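Local coordinates for flagellar hook protein FlgE (Caulobacter crescentus CB15, PDB 5AY6), which forms the flagellar hook, the curved segment that acts as a universal joint and probably passes motor torque on to the filament, at residues Y25-A30 against Y48-S53; Y67-K72 against G81-D86; V169-S174 against Q300-N305. One frame throughout, in Å; residues are numbered along the deposited sequence.

Overall arrangement
Contacts 1 and 2 belong to one five-stranded antiparallel sheet in the FlgE third domain, whereas contact 3 lies in the FlaE D2 domain, its centre about 39 and 38 Å from theirs and on the opposite side of the chain's centre. The first two touch, because strands 45-53 and 64-73 are sheet neighbours: Tyr52 CD1 lies 3.7 Å from Val69 CG2. All three are partly buried. Contacts 1 and 2 are backbone-bonded strand pairs with valines and tyrosines, several of them buried, on one sheet face, and lysines beside apolar residues (Val51, Leu68) on the other. Contact 3 packs edge strands of two different sheets through apolar side chains, with no hydrogen bond between the two segments.

Contact 1 of 3, residues Y25-A30 against Y48-S53; sequences YKVGTA and YDVVYS
Residues 25-30 and 48-53 belong to a beta hairpin of strands 24-39 and 45-53, the first of which is an outermost strand of the antiparallel sheet. Tyr25 and Tyr52 form a hydrogen-bonded pair, and Lys26 and Val51 the following non-hydrogen-bonded pair, with CA atoms 4.3 Å apart. Side chains therefore alternate between two faces.

On the tyrosine face the two rings take different courses. Tyr25 sets CG anti to its backbone N and meets the opposite strand through CB, beside Tyr52 O. Tyr52 instead turns CG beside its own N (chi1 -63°), which presents the CD2-CE2 side of its ring to Val27. Val27 crosses this ring obliquely: its CG2, beside the backbone N, reaches the ring edge close to the ring plane, 3.5 Å from CE2. The same methyl lies against Val50 CB, so one branch fills the angle between Val50 and Tyr52. Val139 of helix 137-140 also touches Tyr52, and Glu138 touches Val27, so helix 137-140 packs against this cluster.

On the other face, Lys26 crosses Asp49 obliquely. Its chain, bent at chi2 and chi3, brings CD to 4.0 Å from Asp49 OD1, but NZ stays 5.1 Å from OD2. The charges may attract each other without a direct salt bridge; Asp49 OD1 accepts a hydrogen bond from Ser34 N.

Backbone hydrogen bonds set the register in which these side chains meet. Tyr25 N donates to Tyr52 O at 2.7 Å, nearly along the C=O axis. The return bond from Tyr52 N is more bent (143° at hydrogen) and reaches Tyr25 O from above the carbonyl plane. Beyond Lys26, Val27 N still donates to Val50 O at 2.9 Å, with an almost straight N-H...O angle of 171°.

Contact 2 of 3, residues Y67-K72 against G81-D86; sequences YLVDIK and GKVAYD
Four backbone hydrogen bonds join residues 67-72 to 81-86 in an antiparallel beta hairpin. Tyr67 and Val83 exchange two bonds, each 3.0 Å between N and O, as do Val69 and Gly81, whose shorter bond runs 2.8 Å from Val69 N to Gly81 O. Between these hydrogen-bonded pairs lies the non-hydrogen-bonded pair Leu68 and Lys82. The short strand axes diverge from exact antiparallel, at 131°.

Apolar contacts gather on the face carrying Tyr67, Val69 and Val83. Val69 CG2 meets Val83 CG2 at 3.7 Å, the two side chains crossing at about a right angle. Val83 holds this methyl in the crowded position between its N and carbonyl carbon. The tyrosines meet edge to edge: Tyr67 CD2 is 3.8 Å from Tyr85 CD1, each atom near the plane of the other ring.

The aliphatic part of Lys82 stays in the contact, CG lying 3.3 Å from Tyr67 O, while its polar end turns away: NZ forms a salt bridge with Glu66. Tyr85 OH is hydrogen-bonded to Ile128 O.

Within the five-stranded sheet, this hairpin is flanked by strand 45-53 next to 64-73 and by strand 92-99 next to 76-86.

Contact 3 of 3, residues V169-S174 against Q300-N305; sequences VQIPLS and QSVNTN
Strands 169-174 and 300-304 run nearly parallel, their short axes 22° apart and 8.3 Å at closest approach, too far for backbone pairing. This is beta-sheet-on-beta-sheet packing in the FlaE D2 domain: strand 167-174 edges an antiparallel five-stranded sheet, and strand 298-304 edges a mixed four-stranded one.

Val302 makes the largest single contribution, its CB directed at the opposite strand. Its two methyls divide the work. CG2, beside the backbone N, lies 3.8 Å from Gln170 O and 4.0 Å from Val169 CG1, the two valines crossing obliquely. CG1, anti to the backbone N (chi1 -179°), faces Ile171 CG2 more loosely, 4.5 Å away. Ile171 and Thr304 also touch Val7 of strand 6-12, the neighbour of strand 298-304 in its sheet, which extends the packing inward from the edge.

Before Val302, Gln300 and Ser301 both face Asn10 in a classic beta bulge. Ser301 OG and Asn303 OD1 are hydrogen-bonded to Asn10 ND2, tying this strand to its own sheet. Further along, Thr304 sets OG1 in the crowded position between N and the carbonyl carbon (chi1 62°). That rotation puts CG2 beside its N and brings this methyl to 4.0 Å from Pro172 O.

Contact 1 of 3, residues Y25-A30 against Y48-S53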
ATOM      1  N   TYR A  25       7.652  -9.485   1.413  1.00 14.18           N
ATOM      2  CA  TYR A  25       9.063  -9.808   1.505  1.00 12.32           C
ATOM      3  C   TYR A  25       9.320 -11.118   2.236  1.00 17.07           C
ATOM      4  O   TYR A  25       9.070 -11.229   3.436  1.00 14.81           O
ATOM      5  CB  TYR A  25       9.801  -8.659   2.198  1.00 15.69           C
ATOM      6  CG  TYR A  25      11.216  -8.977   2.609  1.00 12.70           C
ATOM      7  CD1 TYR A  25      12.216  -9.139   1.660  1.00 21.08           C
ATOM      8  CD2 TYR A  25      11.558  -9.090   3.948  1.00 19.23           C
ATOM      9  CE1 TYR A  25      13.517  -9.419   2.035  1.00 19.79           C
ATOM     10  CE2 TYR A  25      12.857  -9.370   4.332  1.00 20.14           C
ATOM     11  CZ  TYR A  25      13.830  -9.532   3.371  1.00 17.35           C
ATOM     12  OH  TYR A  25      15.123  -9.811   3.748  1.00 29.57           O
ATOM     13  N   LYS A  26       9.825 -12.113   1.507  1.00 14.72           N
ATOM     14  CA  LYS A  26      10.198 -13.380   2.127  1.00 13.65           C
ATOM     15  C   LYS A  26      11.594 -13.284   2.714  1.00 17.04           C
ATOM     16  O   LYS A  26      12.551 -12.990   2.000  1.00 14.63           O
ATOM     17  CB  LYS A  26      10.144 -14.532   1.126  1.00 14.42           C
ATOM     18  CG  LYS A  26      10.469 -15.881   1.757  1.00 21.63           C
ATOM     19  CD  LYS A  26      11.140 -16.815   0.770  1.00 20.19           C
ATOM     20  CE  LYS A  26      10.290 -16.996  -0.472  1.00 32.47           C
ATOM     21  NZ  LYS A  26      11.104 -17.437  -1.638  1.00 40.19           N
ATOM     22  N   VAL A  27      11.696 -13.534   4.017  1.00 17.55           N
ATOM     23  CA  VAL A  27      12.964 -13.478   4.735  1.00 18.80           C
ATOM     24  C   VAL A  27      13.937 -14.540   4.242  1.00 22.16           C
ATOM     25  O   VAL A  27      13.556 -15.690   4.031  1.00 20.76           O
ATOM     26  CB  VAL A  27      12.754 -13.671   6.255  1.00 12.77           C
ATOM     27  CG1 VAL A  27      14.084 -13.620   6.998  1.00 13.94           C
ATOM     28  CG2 VAL A  27      11.792 -12.626   6.795  1.00 15.54           C
ATOM     29  N   GLY A  28      15.193 -14.151   4.056  1.00 18.83           N
ATOM     30  CA  GLY A  28      16.242 -15.119   3.801  1.00 21.57           C
ATOM     31  C   GLY A  28      16.700 -15.138   2.360  1.00 26.10           C
ATOM     32  O   GLY A  28      16.250 -14.342   1.540  1.00 32.75           O
ATOM     33  N   THR A  29      17.602 -16.062   2.057  1.00 33.29           N
ATOM     34  CA  THR A  29      18.171 -16.165   0.724  1.00 34.96           C
ATOM     35  C   THR A  29      17.320 -17.059  -0.174  1.00 29.70           C
ATOM     36  O   THR A  29      16.663 -17.987   0.300  1.00 24.47           O
ATOM     37  CB  THR A  29      19.605 -16.708   0.784  1.00 42.18           C
ATOM     38  OG1 THR A  29      19.615 -17.937   1.517  1.00 45.97           O
ATOM     39  CG2 THR A  29      20.513 -15.710   1.489  1.00 41.09           C
ATOM     40  N   ALA A  30      17.331 -16.768  -1.471  1.00 27.21           N
ATOM     41  CA  ALA A  30      16.562 -17.538  -2.442  1.00 29.18           C
ATOM     42  C   ALA A  30      17.016 -18.994  -2.484  1.00 25.10           C
ATOM     43  O   ALA A  30      18.212 -19.277  -2.492  1.00 25.92           O
ATOM     44  CB  ALA A  30      16.681 -16.912  -3.821  1.00 30.84           C
ATOM     45  N   TYR A  48      10.297 -23.218   7.924  1.00 20.50           N
ATOM     46  CA  TYR A  48       9.255 -22.241   7.631  1.00 23.07           C
ATOM     47  C   TYR A  48       9.738 -21.133   6.711  1.00 20.16           C
ATOM     48  O   TYR A  48      10.899 -20.731   6.761  1.00 26.00           O
ATOM     49  CB  TYR A  48       8.727 -21.606   8.923  1.00 24.49           C
ATOM     50  CG  TYR A  48       7.853 -22.492   9.777  1.00 20.54           C
ATOM     51  CD1 TYR A  48       6.649 -22.988   9.294  1.00 24.84           C
ATOM     52  CD2 TYR A  48       8.212 -22.800  11.083  1.00 22.73           C
ATOM     53  CE1 TYR A  48       5.840 -23.785  10.077  1.00 22.05           C
ATOM     54  CE2 TYR A  48       7.410 -23.594  11.874  1.00 20.85           C
ATOM     55  CZ  TYR A  48       6.226 -24.084  11.366  1.00 22.69           C
ATOM     56  OH  TYR A  48       5.423 -24.877  12.150  1.00 20.84           O
ATOM     57  N   ASP A  49       8.834 -20.633   5.879  1.00 21.84           N
ATOM     58  CA  ASP A  49       9.057 -19.371   5.191  1.00 17.02           C
ATOM     59  C   ASP A  49       8.340 -18.282   5.970  1.00 19.60           C
ATOM     60  O   ASP A  49       7.215 -18.481   6.438  1.00 22.85           O
ATOM     61  CB  ASP A  49       8.562 -19.422   3.745  1.00 26.24           C
ATOM     62  CG  ASP A  49       9.546 -20.110   2.814  1.00 21.32           C
ATOM     63  OD1 ASP A  49      10.760 -20.076   3.101  1.00 23.14           O
ATOM     64  OD2 ASP A  49       9.100 -20.678   1.794  1.00 30.55           O
ATOM     65  N   VAL A  50       8.997 -17.143   6.134  1.00 21.40           N
ATOM     66  CA  VAL A  50       8.382 -16.018   6.820  1.00 16.26           C
ATOM     67  C   VAL A  50       8.234 -14.861   5.846  1.00 13.82           C
ATOM     68  O   VAL A  50       9.212 -14.392   5.268  1.00 17.27           O
ATOM     69  CB  VAL A  50       9.200 -15.578   8.044  1.00 15.14           C
ATOM     70  CG1 VAL A  50       8.456 -14.485   8.815  1.00 13.99           C
ATOM     71  CG2 VAL A  50       9.485 -16.769   8.944  1.00 18.01           C
ATOM     72  N   VAL A  51       7.001 -14.408   5.658  1.00 13.45           N
ATOM     73  CA  VAL A  51       6.734 -13.341   4.708  1.00 13.93           C
ATOM     74  C   VAL A  51       6.104 -12.145   5.409  1.00 17.46           C
ATOM     75  O   VAL A  51       4.981 -12.233   5.908  1.00 17.78           O
ATOM     76  CB  VAL A  51       5.797 -13.814   3.571  1.00 12.98           C
ATOM     77  CG1 VAL A  51       5.605 -12.708   2.538  1.00 18.92           C
ATOM     78  CG2 VAL A  51       6.340 -15.079   2.913  1.00 18.50           C
ATOM     79  N   TYR A  52       6.843 -11.040   5.459  1.00 12.88           N
ATOM     80  CA  TYR A  52       6.302  -9.768   5.914  1.00 15.17           C
ATOM     81  C   TYR A  52       5.683  -9.040   4.733  1.00 14.25           C
ATOM     82  O   TYR A  52       6.293  -8.963   3.671  1.00 13.54           O
ATOM     83  CB  TYR A  52       7.384  -8.885   6.532  1.00 11.23           C
ATOM     84  CG  TYR A  52       8.041  -9.425   7.779  1.00 14.06           C
ATOM     85  CD1 TYR A  52       7.444  -9.277   9.024  1.00 11.76           C
ATOM     86  CD2 TYR A  52       9.281 -10.045   7.716  1.00 14.06           C
ATOM     87  CE1 TYR A  52       8.056  -9.751  10.173  1.00 13.78           C
ATOM     88  CE2 TYR A  52       9.902 -10.521   8.858  1.00 16.52           C
ATOM     89  CZ  TYR A  52       9.284 -10.373  10.081  1.00 13.29           C
ATOM     90  OH  TYR A  52       9.900 -10.846  11.215  1.00 16.78           O
ATOM     91  N   SER A  53       4.482  -8.503   4.920  1.00 13.04           N
ATOM     92  CA  SER A  53       3.834  -7.722   3.870  1.00 12.43           C
ATOM     93  C   SER A  53       3.463  -6.324   4.346  1.00 12.80           C
ATOM     94  O   SER A  53       3.084  -6.125   5.500  1.00 15.49           O
ATOM     95  CB  SER A  53       2.586  -8.439   3.355  1.00 17.47           C
ATOM     96  OG  SER A  53       2.943  -9.608   2.641  1.00 14.47           O
TER

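Contact 2 of 3, residues Y67-K72 against G81-D86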
ATOM      1  N   TYR A  67       2.909  -4.361  10.306  1.00 10.38           N
ATOM      2  CA  TYR A  67       3.192  -5.175   9.131  1.00 10.63           C
ATOM      3  C   TYR A  67       2.324  -6.433   9.142  1.00 16.68           C
ATOM      4  O   TYR A  67       1.949  -6.926  10.207  1.00 14.68           O
ATOM      5  CB  TYR A  67       4.677  -5.566   9.083  1.00 11.39           C
ATOM      6  CG  TYR A  67       5.646  -4.406   9.210  1.00 11.06           C
ATOM      7  CD1 TYR A  67       5.958  -3.611   8.111  1.00  9.77           C
ATOM      8  CD2 TYR A  67       6.268  -4.122  10.422  1.00 12.28           C
ATOM      9  CE1 TYR A  67       6.851  -2.552   8.221  1.00 11.35           C
ATOM     10  CE2 TYR A  67       7.167  -3.063  10.538  1.00 13.67           C
ATOM     11  CZ  TYR A  67       7.453  -2.284   9.435  1.00 12.08           C
ATOM     12  OH  TYR A  67       8.342  -1.233   9.541  1.00 12.82           O
ATOM     13  N   LEU A  68       2.003  -6.955   7.962  1.00 12.09           N
ATOM     14  CA  LEU A  68       1.316  -8.241   7.877  1.00 10.07           C
ATOM     15  C   LEU A  68       2.357  -9.353   7.872  1.00 19.47           C
ATOM     16  O   LEU A  68       3.456  -9.168   7.347  1.00 17.13           O
ATOM     17  CB  LEU A  68       0.447  -8.328   6.620  1.00 12.93           C
ATOM     18  CG  LEU A  68      -0.609  -7.240   6.426  1.00 19.32           C
ATOM     19  CD1 LEU A  68      -1.456  -7.533   5.194  1.00 16.67           C
ATOM     20  CD2 LEU A  68      -1.483  -7.128   7.668  1.00 20.75           C
ATOM     21  N   VAL A  69       2.011 -10.499   8.453  1.00 16.37           N
ATOM     22  CA  VAL A  69       2.920 -11.641   8.493  1.00 15.11           C
ATOM     23  C   VAL A  69       2.232 -12.937   8.078  1.00 20.78           C
ATOM     24  O   VAL A  69       1.147 -13.259   8.569  1.00 14.88           O
ATOM     25  CB  VAL A  69       3.515 -11.846   9.903  1.00 16.11           C
ATOM     26  CG1 VAL A  69       4.401 -13.087   9.933  1.00 13.80           C
ATOM     27  CG2 VAL A  69       4.296 -10.625  10.347  1.00 21.17           C
ATOM     28  N   ASP A  70       2.871 -13.677   7.173  1.00 16.78           N
ATOM     29  CA  ASP A  70       2.452 -15.039   6.845  1.00 19.56           C
ATOM     30  C   ASP A  70       3.554 -16.022   7.216  1.00 19.23           C
ATOM     31  O   ASP A  70       4.727 -15.794   6.909  1.00 19.31           O
ATOM     32  CB  ASP A  70       2.123 -15.184   5.357  1.00 17.85           C
ATOM     33  CG  ASP A  70       0.878 -14.418   4.950  1.00 30.32           C
ATOM     34  OD1 ASP A  70      -0.155 -14.537   5.646  1.00 22.59           O
ATOM     35  OD2 ASP A  70       0.939 -13.703   3.930  1.00 35.37           O
ATOM     36  N   ILE A  71       3.182 -17.111   7.882  1.00 13.16           N
ATOM     37  CA  ILE A  71       4.120 -18.201   8.138  1.00 11.63           C
ATOM     38  C   ILE A  71       3.748 -19.384   7.253  1.00 18.80           C
ATOM     39  O   ILE A  71       2.622 -19.889   7.315  1.00 16.93           O
ATOM     40  CB  ILE A  71       4.121 -18.642   9.609  1.00 12.57           C
ATOM     41  CG1 ILE A  71       4.188 -17.427  10.537  1.00 14.17           C
ATOM     42  CG2 ILE A  71       5.285 -19.592   9.869  1.00 13.73           C
ATOM     43  CD1 ILE A  71       5.444 -16.615  10.378  1.00 18.12           C
ATOM     44  N   LYS A  72       4.688 -19.818   6.423  1.00 20.36           N
ATOM     45  CA  LYS A  72       4.392 -20.849   5.440  1.00 20.09           C
ATOM     46  C   LYS A  72       5.252 -22.094   5.627  1.00 26.88           C
ATOM     47  O   LYS A  72       6.425 -22.011   6.001  1.00 20.39           O
ATOM     48  CB  LYS A  72       4.573 -20.298   4.024  1.00 22.61           C
ATOM     49  CG  LYS A  72       3.660 -19.125   3.694  1.00 22.13           C
ATOM     50  CD  LYS A  72       3.748 -18.758   2.221  1.00 35.13           C
ATOM     51  CE  LYS A  72       2.830 -17.598   1.876  1.00 32.06           C
ATOM     52  NZ  LYS A  72       2.824 -17.316   0.410  1.00 40.11           N
ATOM     53  N   GLY A  81      -1.155 -13.110  10.500  1.00 12.39           N
ATOM     54  CA  GLY A  81      -1.695 -12.016  11.289  1.00 15.07           C
ATOM     55  C   GLY A  81      -0.965 -10.703  11.089  1.00 21.23           C
ATOM     56  O   GLY A  81      -0.297 -10.493  10.075  1.00 14.84           O
ATOM     57  N   LYS A  82      -1.100  -9.813  12.068  1.00 13.61           N
ATOM     58  CA  LYS A  82      -0.427  -8.524  12.024  1.00 15.05           C
ATOM     59  C   LYS A  82       0.479  -8.357  13.236  1.00 13.02           C
ATOM     60  O   LYS A  82       0.124  -8.759  14.346  1.00 16.66           O
ATOM     61  CB  LYS A  82      -1.447  -7.385  11.956  1.00 14.66           C
ATOM     62  CG  LYS A  82      -0.831  -6.012  11.767  1.00 19.42           C
ATOM     63  CD  LYS A  82      -1.860  -4.992  11.310  1.00 24.52           C
ATOM     64  CE  LYS A  82      -2.891  -4.707  12.388  1.00 20.82           C
ATOM     65  NZ  LYS A  82      -3.773  -3.559  12.014  1.00 24.60           N
ATOM     66  N   VAL A  83       1.660  -7.789  13.014  1.00 12.10           N
ATOM     67  CA  VAL A  83       2.552  -7.423  14.108  1.00 11.64           C
ATOM     68  C   VAL A  83       2.701  -5.910  14.162  1.00 14.49           C
ATOM     69  O   VAL A  83       2.551  -5.221  13.154  1.00 12.86           O
ATOM     70  CB  VAL A  83       3.946  -8.069  13.972  1.00 13.17           C
ATOM     71  CG1 VAL A  83       3.855  -9.563  14.192  1.00 12.77           C
ATOM     72  CG2 VAL A  83       4.553  -7.762  12.609  1.00 12.76           C
ATOM     73  N   ALA A  84       2.971  -5.397  15.355  1.00 13.78           N
ATOM     74  CA  ALA A  84       3.165  -3.970  15.540  1.00 14.57           C
ATOM     75  C   ALA A  84       4.420  -3.754  16.366  1.00 15.95           C
ATOM     76  O   ALA A  84       4.536  -4.284  17.468  1.00 17.53           O
ATOM     77  CB  ALA A  84       1.954  -3.341  16.218  1.00 12.39           C
ATOM     78  N   TYR A  85       5.365  -2.994  15.820  1.00 12.94           N
ATOM     79  CA  TYR A  85       6.590  -2.678  16.538  1.00 12.54           C
ATOM     80  C   TYR A  85       6.593  -1.216  16.970  1.00 14.71           C
ATOM     81  O   TYR A  85       6.107  -0.347  16.245  1.00 16.69           O
ATOM     82  CB  TYR A  85       7.818  -2.961  15.673  1.00 14.05           C
ATOM     83  CG  TYR A  85       7.956  -4.397  15.223  1.00 13.69           C
ATOM     84  CD1 TYR A  85       7.476  -4.803  13.990  1.00 10.60           C
ATOM     85  CD2 TYR A  85       8.583  -5.339  16.025  1.00  8.80           C
ATOM     86  CE1 TYR A  85       7.611  -6.109  13.568  1.00 16.19           C
ATOM     87  CE2 TYR A  85       8.723  -6.647  15.616  1.00 12.87           C
ATOM     88  CZ  TYR A  85       8.233  -7.027  14.386  1.00 15.34           C
ATOM     89  OH  TYR A  85       8.367  -8.330  13.970  1.00 11.74           O
ATOM     90  N   ASP A  86       7.141  -0.951  18.152  1.00 18.01           N
ATOM     91  CA  ASP A  86       7.271   0.415  18.650  1.00 18.07           C
ATOM     92  C   ASP A  86       8.124   1.220  17.676  1.00 13.97           C
ATOM     93  O   ASP A  86       9.210   0.789  17.297  1.00 13.65           O
ATOM     94  CB  ASP A  86       7.890   0.422  20.048  1.00 16.00           C
ATOM     95  CG  ASP A  86       7.832   1.783  20.708  1.00 22.59           C
ATOM     96  OD1 ASP A  86       6.981   1.974  21.603  1.00 21.45           O
ATOM     97  OD2 ASP A  86       8.636   2.662  20.336  1.00 17.97           O
TER

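Contact 3 of 3, residues V169-S174 against Q300-N305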
ATOM      1  N   VAL A 169      -1.095   4.389 -15.030  1.00  8.69           N
ATOM      2  CA  VAL A 169      -1.938   5.027 -16.031  1.00 12.27           C
ATOM      3  C   VAL A 169      -1.675   6.527 -16.012  1.00 16.59           C
ATOM      4  O   VAL A 169      -1.909   7.178 -15.002  1.00 13.61           O
ATOM      5  CB  VAL A 169      -3.429   4.766 -15.771  1.00 12.45           C
ATOM      6  CG1 VAL A 169      -4.279   5.478 -16.817  1.00 19.96           C
ATOM      7  CG2 VAL A 169      -3.706   3.274 -15.773  1.00 18.17           C
ATOM      8  N   GLN A 170      -1.164   7.073 -17.108  1.00 13.79           N
ATOM      9  CA  GLN A 170      -0.915   8.505 -17.165  1.00 14.84           C
ATOM     10  C   GLN A 170      -2.172   9.259 -17.575  1.00 22.59           C
ATOM     11  O   GLN A 170      -2.871   8.870 -18.511  1.00 24.62           O
ATOM     12  CB  GLN A 170       0.235   8.835 -18.124  1.00 19.70           C
ATOM     13  CG  GLN A 170       1.598   8.363 -17.643  1.00 24.15           C
ATOM     14  CD  GLN A 170       2.742   9.131 -18.279  1.00 44.18           C
ATOM     15  OE1 GLN A 170       2.585   9.748 -19.333  1.00 48.11           O
ATOM     16  NE2 GLN A 170       3.899   9.112 -17.626  1.00 44.40           N
ATOM     17  N   ILE A 171      -2.453  10.337 -16.854  1.00 13.72           N
ATOM     18  CA  ILE A 171      -3.647  11.135 -17.091  1.00 16.07           C
ATOM     19  C   ILE A 171      -3.270  12.590 -17.350  1.00 20.93           C
ATOM     20  O   ILE A 171      -3.040  13.357 -16.412  1.00 18.68           O
ATOM     21  CB  ILE A 171      -4.609  11.063 -15.899  1.00 12.30           C
ATOM     22  CG1 ILE A 171      -4.901   9.612 -15.529  1.00 22.17           C
ATOM     23  CG2 ILE A 171      -5.898  11.791 -16.225  1.00 24.64           C
ATOM     24  CD1 ILE A 171      -5.691   9.455 -14.246  1.00 16.61           C
ATOM     25  N   PRO A 172      -3.182  12.970 -18.629  1.00 19.09           N
ATOM     26  CA  PRO A 172      -2.853  14.348 -19.007  1.00 20.02           C
ATOM     27  C   PRO A 172      -3.999  15.321 -18.735  1.00 26.49           C
ATOM     28  O   PRO A 172      -5.118  15.118 -19.208  1.00 24.90           O
ATOM     29  CB  PRO A 172      -2.573  14.239 -20.509  1.00 25.15           C
ATOM     30  CG  PRO A 172      -3.357  13.052 -20.946  1.00 25.95           C
ATOM     31  CD  PRO A 172      -3.314  12.088 -19.802  1.00 20.71           C
ATOM     32  N   LEU A 173      -3.716  16.366 -17.966  1.00 14.35           N
ATOM     33  CA  LEU A 173      -4.696  17.412 -17.705  1.00 16.54           C
ATOM     34  C   LEU A 173      -4.307  18.697 -18.424  1.00 20.65           C
ATOM     35  O   LEU A 173      -3.131  19.055 -18.470  1.00 19.12           O
ATOM     36  CB  LEU A 173      -4.818  17.686 -16.202  1.00 18.38           C
ATOM     37  CG  LEU A 173      -5.186  16.553 -15.245  1.00 17.33           C
ATOM     38  CD1 LEU A 173      -5.244  17.073 -13.815  1.00 12.63           C
ATOM     39  CD2 LEU A 173      -6.508  15.923 -15.632  1.00 11.75           C
ATOM     40  N   SER A 174      -5.293  19.386 -18.989  1.00 13.33           N
ATOM     41  CA  SER A 174      -5.083  20.750 -19.453  1.00 19.45           C
ATOM     42  C   SER A 174      -5.451  21.701 -18.323  1.00 13.40           C
ATOM     43  O   SER A 174      -6.548  21.621 -17.779  1.00 17.03           O
ATOM     44  CB  SER A 174      -5.915  21.051 -20.701  1.00 13.53           C
ATOM     45  OG  SER A 174      -5.528  20.212 -21.773  1.00 18.00           O
ATOM     46  N   GLN A 300      -6.114   0.807 -22.275  1.00 18.91           N
ATOM     47  CA  GLN A 300      -6.874   0.778 -23.519  1.00 21.17           C
ATOM     48  C   GLN A 300      -7.072   2.191 -24.049  1.00 24.76           C
ATOM     49  O   GLN A 300      -6.834   2.458 -25.226  1.00 18.59           O
ATOM     50  CB  GLN A 300      -8.215   0.079 -23.302  1.00 24.27           C
ATOM     51  CG  GLN A 300      -8.057  -1.330 -22.744  1.00 23.69           C
ATOM     52  CD  GLN A 300      -9.196  -1.742 -21.837  1.00 28.83           C
ATOM     53  OE1 GLN A 300     -10.197  -1.035 -21.712  1.00 35.71           O
ATOM     54  NE2 GLN A 300      -9.046  -2.893 -21.189  1.00 29.23           N
ATOM     55  N   SER A 301      -7.496   3.095 -23.170  1.00 20.62           N
ATOM     56  CA  SER A 301      -7.624   4.507 -23.513  1.00 15.94           C
ATOM     57  C   SER A 301      -7.899   5.355 -22.277  1.00 14.12           C
ATOM     58  O   SER A 301      -8.324   4.846 -21.240  1.00 12.94           O
ATOM     59  CB  SER A 301      -8.745   4.729 -24.532  1.00 19.99           C
ATOM     60  OG  SER A 301     -10.015   4.506 -23.943  1.00 20.91           O
ATOM     61  N   VAL A 302      -7.657   6.655 -22.406  1.00 13.82           N
ATOM     62  CA  VAL A 302      -8.037   7.615 -21.381  1.00 19.13           C
ATOM     63  C   VAL A 302      -8.892   8.699 -22.028  1.00 16.30           C
ATOM     64  O   VAL A 302      -8.433   9.416 -22.915  1.00 20.48           O
ATOM     65  CB  VAL A 302      -6.805   8.243 -20.689  1.00 18.45           C
ATOM     66  CG1 VAL A 302      -7.240   9.228 -19.614  1.00 18.11           C
ATOM     67  CG2 VAL A 302      -5.922   7.156 -20.085  1.00 17.44           C
ATOM     68  N   ASN A 303     -10.149   8.795 -21.609  1.00 12.79           N
ATOM     69  CA  ASN A 303     -11.026   9.842 -22.112  1.00 14.49           C
ATOM     70  C   ASN A 303     -10.875  11.089 -21.259  1.00 14.87           C
ATOM     71  O   ASN A 303     -10.789  10.992 -20.042  1.00 17.48           O
ATOM     72  CB  ASN A 303     -12.492   9.403 -22.104  1.00 25.27           C
ATOM     73  CG  ASN A 303     -12.744   8.156 -22.925  1.00 22.57           C
ATOM     74  OD1 ASN A 303     -13.200   7.139 -22.400  1.00 25.03           O
ATOM     75  ND2 ASN A 303     -12.475   8.234 -24.223  1.00 23.24           N
ATOM     76  N   THR A 304     -10.837  12.252 -21.896  1.00 18.79           N
ATOM     77  CA  THR A 304     -10.888  13.525 -21.187  1.00 18.05           C
ATOM     78  C   THR A 304     -11.927  14.397 -21.882  1.00 21.87           C
ATOM     79  O   THR A 304     -12.219  14.188 -23.063  1.00 25.08           O
ATOM     80  CB  THR A 304      -9.513  14.233 -21.164  1.00 25.02           C
ATOM     81  OG1 THR A 304      -9.109  14.518 -22.506  1.00 27.35           O
ATOM     82  CG2 THR A 304      -8.443  13.347 -20.508  1.00 25.73           C
ATOM     83  N   ASN A 305     -12.514  15.350 -21.160  1.00 19.21           N
ATOM     84  CA  ASN A 305     -13.492  16.280 -21.755  1.00 20.45           C
ATOM     85  C   ASN A 305     -12.820  17.268 -22.707  1.00 29.87           C
ATOM     86  O   ASN A 305     -11.625  17.563 -22.579  1.00 28.66           O
ATOM     87  CB  ASN A 305     -14.226  17.023 -20.653  1.00 20.05           C
ATOM     88  CG  ASN A 305     -13.275  17.807 -19.780  1.00 19.26           C
ATOM     89  OD1 ASN A 305     -12.548  17.237 -18.974  1.00 16.59           O
ATOM     90  ND2 ASN A 305     -13.249  19.125 -19.962  1.00 26.53           N
TER